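Local coordinates for succinate dehydrogenase subunit A (Mycolicibacterium smegmatis, PDB 7D6V) that oxidises succinate to fumarate with a bound FAD and passes the electrons to the iron-sulfur subunit of the complex, at the interface of chains A and B. Residues are numbered along the deposited sequence; one frame, centred on the assembly and turned at random. Chains: chain A, Succinate dehydrogenase subunit A; chain B, Fumarate reductase iron-sulfur subunit.

Contact 1 and contact 2 lie about 22 Å apart, measured between the centres of their C-alpha atoms, on one boundary between the flavoprotein and the iron-sulfur subunit. They share no residue. On chain B they are neighbours in sequence: contact 1 uses the loop after strand 17-27 and helix 33-43, and contact 2 uses the turn that follows this helix. On chain A they draw on distant segments, a loop after strand 251-253, and the loop leading into helix 532-556 with the start of that helix. One short stretch of the iron-sulfur subunit thus touches two regions of the flavoprotein, which probably helps fix how the subunits are oriented.

Contact 1: the interface of chains A and B. Residues chain A 255, 257-258; chain B 28, 30-31, 35, 39.
A:Leu257 reaches from a flavoprotein loop onto B:Glu31 and B:Asp35 of the iron-sulfur subunit. The chain B residues belong to the ferredoxin-like 2Fe-2S family region. They lie in the loop after strand 17-27 and on helix 33-43.

Carbon packing against polar side chains carries much of the patch. A:Leu257 and B:Glu31 lie side by side and point the same way. CD1 of A:Leu257 lies against the OE2 side of the carboxylate, 3.3 Å from OE2 of B:Glu31. CB of A:Leu257 sits 3.5 Å from CG of B:Asp35. B:Arg39 crosses the leucine at about a right angle, with its NH2 in van der Waals contact 3.7 Å from CD1 of A:Leu257. A:Trp255 uses the far rim of its six-membered ring. Its CZ2 is 3.8 Å from CB of B:Asn28. CG of B:Asn28 lies in the ring plane at this edge, and the amide is turned 75° from the indole.

Polar links within chain B hold the glutamate. NH2 of B:Arg39 makes a bent salt bridge to OE1 of B:Glu31 at 2.8 Å, on the syn side but 30° out of the carboxylate plane. ND2 of B:Asn28 donates to the other oxygen, OE2 of B:Glu31, at 3.1 Å, from above that plane. The two bonds probably help restrain rotation of the carboxylate beside the leucine. The guanidinium of B:Arg39 probably also offsets its charge.

Backbone and polar approaches complete the contact. OD1 of B:Asp35 lies 3.2 Å from the backbone N of A:Ser258. The serine hydroxyl faces the carbonyl of B:Gly30, but the modelled spacing is too short to be reliable.

Contact 2: the interface of chains A and B. Residues chain A 525-526, 530-533; chain B 46-47.
A:Asn531 meets B:Asp47 where the start of a flavoprotein helix faces a turn of the iron-sulfur subunit. B:Pro46 and B:Asp47 follow helix 33-43, in the 2Fe-2S family region of chain B. On chain A, A:Asn531 directly precedes helix 532-556, and A:Pro532 and A:Gly533 begin its first turn.

The closer side is built around the asparagine amide. CG of A:Asn531 is anti to its backbone N (chi1 -168°), which carries the amide over to B:Asp47. Its carbon CG lies 3.8 Å from CB of B:Asp47. The two side chains cross at a slant, with amide and carboxylate planes 50° apart. The amide oxygen faces the CA and CB of the aspartate, so this is packing against carbon rather than a polar pairing with the carboxylate. Next to it, CG of A:Pro532 comes to 3.8 Å from the carbonyl O of B:Pro46, but this proline adds little buried surface. That carbonyl is also 3.4 Å from the backbone N of A:Gly533, a near approach at the helix start.

Weak bonds within chain A may help position the asparagine. Its ND2 donates to the backbone O of A:Glu525 at 3.4 Å, which may help fold this one loop back on itself. Its OD1 weakly accepts from the backbone N of A:Gly533, as in a helix N-cap.

The side toward A:Glu525 and A:Gly526 is broad but loose. A:Glu525 buries 33 Å², more than A:Asn531 does. B:Asp47 has its CG between the backbone N and the carbonyl carbon (chi1 52°). The carboxylate is thereby directed toward this loop, yet OD2 of B:Asp47 stays 4.1 Å from CA of A:Gly526. CG of B:Asp47 is likewise 4.1 Å from the backbone O of A:Glu525.

The site seats the turn of the iron-sulfur subunit against one loop of the flavoprotein and the helix start it leads into. It probably helps keep the two electron-transferring subunits in register.

Contact 1: the interface of chains A and B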
# COMPACT_ATOMS: atom_id res chain seq x y z
N TRP A 255 16.43 -17.36 -1.66
CA TRP A 255 15.81 -18.45 -2.42
C TRP A 255 14.32 -18.26 -2.65
O TRP A 255 13.90 -18.19 -3.81
CB TRP A 255 16.04 -19.82 -1.77
CG TRP A 255 15.02 -20.84 -2.21
CD1 TRP A 255 14.24 -21.61 -1.40
CD2 TRP A 255 14.69 -21.21 -3.56
NE1 TRP A 255 13.43 -22.42 -2.16
CE2 TRP A 255 13.69 -22.19 -3.49
CE3 TRP A 255 15.14 -20.79 -4.82
CZ2 TRP A 255 13.14 -22.78 -4.62
CZ3 TRP A 255 14.58 -21.37 -5.94
CH2 TRP A 255 13.59 -22.35 -5.84
N LEU A 257 11.21 -17.22 -3.94
CA LEU A 257 11.00 -16.11 -4.85
C LEU A 257 9.98 -15.12 -4.30
O LEU A 257 10.08 -13.92 -4.58
CB LEU A 257 10.57 -16.61 -6.22
CG LEU A 257 11.57 -17.52 -6.93
CD1 LEU A 257 11.08 -17.88 -8.32
CD2 LEU A 257 12.94 -16.85 -7.00
N SER A 258 9.01 -15.59 -3.51
CA SER A 258 8.04 -14.68 -2.91
C SER A 258 8.71 -13.64 -2.02
O SER A 258 8.19 -12.53 -1.88
CB SER A 258 7.00 -15.48 -2.12
OG SER A 258 7.63 -16.43 -1.29
N ASN B 28 7.69 -24.19 -7.38
CA ASN B 28 8.51 -24.54 -6.22
C ASN B 28 7.80 -24.13 -4.93
O ASN B 28 6.85 -23.35 -4.93
CB ASN B 28 9.88 -23.86 -6.31
CG ASN B 28 10.70 -24.35 -7.48
OD1 ASN B 28 11.27 -25.43 -7.43
ND2 ASN B 28 10.76 -23.55 -8.53
N GLY B 30 7.00 -22.20 -1.70
CA GLY B 30 7.17 -20.84 -1.23
C GLY B 30 7.05 -19.76 -2.28
O GLY B 30 7.50 -18.63 -2.03
N GLU B 31 6.46 -20.04 -3.43
CA GLU B 31 6.35 -19.07 -4.51
C GLU B 31 4.92 -18.58 -4.63
O GLU B 31 3.96 -19.32 -4.40
CB GLU B 31 6.79 -19.68 -5.84
CG GLU B 31 8.27 -20.01 -5.88
CD GLU B 31 8.67 -20.63 -7.19
OE1 GLU B 31 7.78 -20.93 -8.00
OE2 GLU B 31 9.89 -20.82 -7.40
N ASP B 35 5.23 -15.05 -9.26
CA ASP B 35 6.46 -15.73 -9.66
C ASP B 35 6.20 -16.73 -10.79
O ASP B 35 7.01 -16.85 -11.72
CB ASP B 35 7.10 -16.44 -8.47
CG ASP B 35 7.39 -15.50 -7.32
OD1 ASP B 35 7.17 -15.91 -6.16
OD2 ASP B 35 7.82 -14.36 -7.57
N ARG B 39 7.82 -16.69 -14.52
CA ARG B 39 8.46 -17.84 -15.15
C ARG B 39 7.82 -18.17 -16.49
O ARG B 39 8.51 -18.49 -17.46
CB ARG B 39 8.40 -19.05 -14.22
CG ARG B 39 9.36 -20.16 -14.60
CD ARG B 39 9.15 -21.40 -13.77
NE ARG B 39 8.84 -21.09 -12.38
CZ ARG B 39 9.76 -20.83 -11.45
NH1 ARG B 39 11.04 -20.84 -11.76
NH2 ARG B 39 9.38 -20.55 -10.21

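Contact 2: the interface of chains A and B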
# COMPACT_ATOMS: atom_id res chain seq x y z
N GLU A 525 9.29 -10.99 -29.99
CA GLU A 525 8.17 -11.65 -30.65
C GLU A 525 6.86 -11.00 -30.21
O GLU A 525 6.66 -10.76 -29.01
CB GLU A 525 8.15 -13.14 -30.32
CG GLU A 525 9.52 -13.76 -30.09
CD GLU A 525 10.38 -13.75 -31.33
OE1 GLU A 525 9.82 -13.82 -32.45
OE2 GLU A 525 11.62 -13.68 -31.20
N GLY A 526 5.99 -10.71 -31.17
CA GLY A 526 4.71 -10.12 -30.86
C GLY A 526 4.50 -8.76 -31.49
O GLY A 526 5.16 -8.42 -32.48
N PHE A 530 1.24 -3.30 -25.37
CA PHE A 530 1.70 -3.59 -24.01
C PHE A 530 2.51 -4.89 -23.99
O PHE A 530 2.12 -5.89 -23.40
CB PHE A 530 0.53 -3.63 -23.02
CG PHE A 530 0.94 -3.83 -21.59
CD1 PHE A 530 1.48 -2.76 -20.89
CD2 PHE A 530 0.84 -5.04 -20.96
CE1 PHE A 530 1.87 -2.90 -19.58
CE2 PHE A 530 1.25 -5.19 -19.65
CZ PHE A 530 1.76 -4.12 -18.97
N ASN A 531 3.63 -4.85 -24.70
CA ASN A 531 4.49 -6.01 -24.89
C ASN A 531 5.68 -5.94 -23.93
O ASN A 531 6.65 -5.23 -24.21
CB ASN A 531 4.98 -6.08 -26.34
CG ASN A 531 5.63 -7.39 -26.68
OD1 ASN A 531 5.95 -8.19 -25.81
ND2 ASN A 531 5.84 -7.63 -27.97
N PRO A 532 5.64 -6.63 -22.79
CA PRO A 532 6.74 -6.49 -21.81
C PRO A 532 8.08 -7.03 -22.28
O PRO A 532 9.11 -6.60 -21.75
CB PRO A 532 6.23 -7.27 -20.59
CG PRO A 532 5.17 -8.16 -21.11
CD PRO A 532 4.56 -7.50 -22.30
N GLY A 533 8.11 -7.94 -23.25
CA GLY A 533 9.39 -8.35 -23.81
C GLY A 533 10.05 -7.23 -24.58
O GLY A 533 11.27 -7.02 -24.48
N PRO B 46 6.54 -14.55 -23.85
CA PRO B 46 7.28 -13.30 -23.61
C PRO B 46 6.40 -12.05 -23.65
O PRO B 46 6.71 -11.07 -22.98
CB PRO B 46 8.33 -13.28 -24.73
CG PRO B 46 8.33 -14.65 -25.30
CD PRO B 46 6.97 -15.21 -25.09
N ASP B 47 5.32 -12.07 -24.43
CA ASP B 47 4.47 -10.91 -24.65
C ASP B 47 3.21 -10.92 -23.79
O ASP B 47 2.24 -10.24 -24.13
CB ASP B 47 4.10 -10.79 -26.12
CG ASP B 47 3.51 -12.07 -26.67
OD1 ASP B 47 3.72 -13.13 -26.05
OD2 ASP B 47 2.82 -12.02 -27.70